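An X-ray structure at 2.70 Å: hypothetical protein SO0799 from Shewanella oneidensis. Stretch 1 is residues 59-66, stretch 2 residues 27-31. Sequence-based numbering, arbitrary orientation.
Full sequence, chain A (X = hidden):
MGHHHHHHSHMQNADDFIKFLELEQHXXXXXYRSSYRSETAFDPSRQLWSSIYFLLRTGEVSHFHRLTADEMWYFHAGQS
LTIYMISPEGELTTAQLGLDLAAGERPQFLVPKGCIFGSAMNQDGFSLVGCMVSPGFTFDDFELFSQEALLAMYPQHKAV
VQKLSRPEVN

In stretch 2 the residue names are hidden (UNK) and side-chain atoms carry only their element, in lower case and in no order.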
# COMPACT_ATOMS: atom_id res chain seq x y z
N GLY A 59 15.00 13.49 11.90
CA GLY A 59 14.65 14.83 12.31
C GLY A 59 13.20 15.17 12.01
O GLY A 59 12.67 16.19 12.47
N GLU A 60 12.55 14.30 11.25
CA GLU A 60 11.16 14.53 10.87
C GLU A 60 10.13 13.61 11.55
O GLU A 60 10.41 12.45 11.89
CB GLU A 60 11.04 14.40 9.33
CG GLU A 60 11.69 15.53 8.53
CD GLU A 60 10.85 16.80 8.54
OE1 GLU A 60 10.45 17.25 9.64
OE2 GLU A 60 10.58 17.36 7.44
N VAL A 61 8.95 14.17 11.76
CA VAL A 61 7.81 13.46 12.33
C VAL A 61 6.61 14.06 11.59
O VAL A 61 6.67 15.20 11.13
CB VAL A 61 7.61 13.71 13.85
CG1 VAL A 61 8.82 13.24 14.63
CG2 VAL A 61 7.30 15.17 14.11
N SER A 62 5.54 13.28 11.46
CA SER A 62 4.35 13.76 10.78
C SER A 62 3.45 14.42 11.81
O SER A 62 2.78 13.73 12.57
CB SER A 62 3.62 12.61 10.10
OG SER A 62 2.54 13.10 9.33
N HIS A 63 3.42 15.74 11.82
CA HIS A 63 2.62 16.49 12.80
C HIS A 63 1.10 16.33 12.70
O HIS A 63 0.51 16.35 11.62
CB HIS A 63 2.99 17.97 12.75
CG HIS A 63 4.46 18.24 12.83
ND1 HIS A 63 5.25 18.41 11.71
CD2 HIS A 63 5.29 18.35 13.89
CE1 HIS A 63 6.50 18.61 12.08
NE2 HIS A 63 6.55 18.58 13.40
N PHE A 64 0.49 16.18 13.87
CA PHE A 64 -0.95 16.03 13.98
C PHE A 64 -1.68 16.83 12.91
O PHE A 64 -1.41 18.02 12.72
CB PHE A 64 -1.42 16.46 15.36
CG PHE A 64 -1.15 15.45 16.43
CD1 PHE A 64 -0.37 15.78 17.54
CD2 PHE A 64 -1.69 14.18 16.35
CE1 PHE A 64 -0.14 14.85 18.56
CE2 PHE A 64 -1.47 13.24 17.36
CZ PHE A 64 -0.70 13.58 18.46
N HIS A 65 -2.60 16.15 12.22
CA HIS A 65 -3.42 16.73 11.15
C HIS A 65 -4.66 15.85 10.96
O HIS A 65 -4.68 14.70 11.38
CB HIS A 65 -2.61 16.77 9.85
CG HIS A 65 -2.05 15.43 9.46
ND1 HIS A 65 -2.49 14.73 8.36
CD2 HIS A 65 -1.10 14.66 10.04
CE1 HIS A 65 -1.84 13.59 8.28
NE2 HIS A 65 -0.99 13.52 9.29
N ARG A 66 -5.69 16.39 10.33
CA ARG A 66 -6.90 15.61 10.14
C ARG A 66 -7.35 15.51 8.69
O ARG A 66 -7.27 16.47 7.93
CB ARG A 66 -8.02 16.21 10.97
CG ARG A 66 -9.34 15.50 10.85
CD ARG A 66 -10.45 16.42 11.30
NE ARG A 66 -10.29 16.85 12.69
CZ ARG A 66 -11.06 17.76 13.27
NH1 ARG A 66 -12.05 18.34 12.60
NH2 ARG A 66 -10.86 18.08 14.54
N UNK A 27 3.73 19.70 3.65
CA UNK A 27 3.37 20.76 4.59
C UNK A 27 3.23 20.27 6.02
O UNK A 27 3.44 21.03 6.96
c UNK A 27 2.06 21.45 4.18
c UNK A 27 1.81 22.64 5.07
c UNK A 27 0.91 20.49 4.25
N UNK A 28 2.89 19.00 6.18
CA UNK A 28 2.70 18.42 7.51
C UNK A 28 4.00 17.85 8.05
O UNK A 28 4.05 17.36 9.16
c UNK A 28 2.23 15.93 6.99
c UNK A 28 1.66 17.29 7.45
c UNK A 28 1.16 14.90 6.65
o UNK A 28 1.48 13.69 6.62
o UNK A 28 -0.00 15.29 6.40
N UNK A 29 5.05 17.92 7.25
CA UNK A 29 6.33 17.37 7.66
C UNK A 29 6.73 16.22 6.76
O UNK A 29 5.97 15.83 5.86
N UNK A 30 7.92 15.67 6.98
CA UNK A 30 8.39 14.56 6.17
C UNK A 30 8.56 14.86 4.69
O UNK A 30 8.54 16.03 4.27
N UNK A 31 8.71 13.80 3.90
CA UNK A 31 8.89 13.90 2.46
C UNK A 31 7.84 13.08 1.72
O UNK A 31 7.39 12.05 2.21
c UNK A 31 10.28 13.40 2.11
c UNK A 31 13.39 15.96 3.60
c UNK A 31 13.15 14.73 4.20
c UNK A 31 11.37 14.28 2.62
c UNK A 31 12.62 16.36 2.51
c UNK A 31 11.62 15.52 2.03
c UNK A 31 12.14 13.89 3.71

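Position 27 carries three side-chain carbons and no heteroatom. One carbon is bonded to CA and bears the other two, so the side chain forks at its first atom. The nearest approach to stretch 1 is 7.6 Å, from one of the forked carbons to CB of His-65, and the contact therefore says nothing about identity; the shape does. A three-carbon fork at CB is Val-27, with chi1 at 65° (p).

Position 28 has three carbons in an unbranched chain, the third carrying two oxygens. Two methylene-like carbons followed by a two-oxygen end could, by atom count, suit only a carboxylate of this length, since the amide counterpart would have a nitrogen in place of one oxygen. The CA-to-CB bond runs sideways to stretch 1, but the end of the chain comes nearer, with one terminal oxygen 3.0 Å from OG of Ser-62 and the other close to the ring of His-65. The residue is Glu-28, chi1 83° (p) and chi2 -168° (t). The hydroxyl of Ser-62 donates a weak hydrogen bond from OG to OE1 of Glu-28, while OE2 of Glu-28 lies over one face of the His-65 ring.

Position 29 has no side-chain atoms, which already makes it Gly-29. The surroundings explain why the place is tight: an ideal CB would point toward stretch 1 and fall 2.7 Å from O of Val-61, a clash, and 3.2 Å from ND1 of His-63. The backbone angles, phi 116° and psi 177°, add a second constraint, because a CB here would also be jammed against the carbonyl oxygen of the preceding residue.

Position 30 likewise lacks side-chain atoms and is Gly-30. Here stretch 1 is not the constraint: an ideal CB would point sideways and remain 4.8 Å from CB of Glu-60. The positive phi of 62° itself favours glycine. The backbone N of Gly-30 gives a weak hydrogen bond to OE2 of Glu-60, at 3.2 Å and an N-H...acceptor angle of 126°.

Position 31 shows seven side-chain carbons, one leading into a six-membered ring with no oxygen attached. That is Phe-31. Its nearest ring carbon stays 4.6 Å from CG of Glu-60, so the ring is identified by its atoms rather than by a partner.

The contact buries 338 Å² in all and centres on Glu-28, which is covered more than any other residue of either stretch. Its backbone O accepts two hydrogen bonds from one residue: N of His-63 at 3.2 Å (148°) and ND1 of His-63 at 3.0 Å (151°). The second reaches it near the plane of the imidazole, at the ring edge, as a nitrogen donor requires. The Glu-28 carboxylate adds the weak hydrogen bond from Ser-62 and packs over one face of the His-65 ring, while the Glu-60 side chain reaches back to Gly-30. The touching segments run 153° apart, roughly antiparallel, which fits a register pairing Glu-60 with Gly-30, Ser-62 with Gly-29 and His-63 with Glu-28.

Stretch 2, residues 27-31: VEGGF
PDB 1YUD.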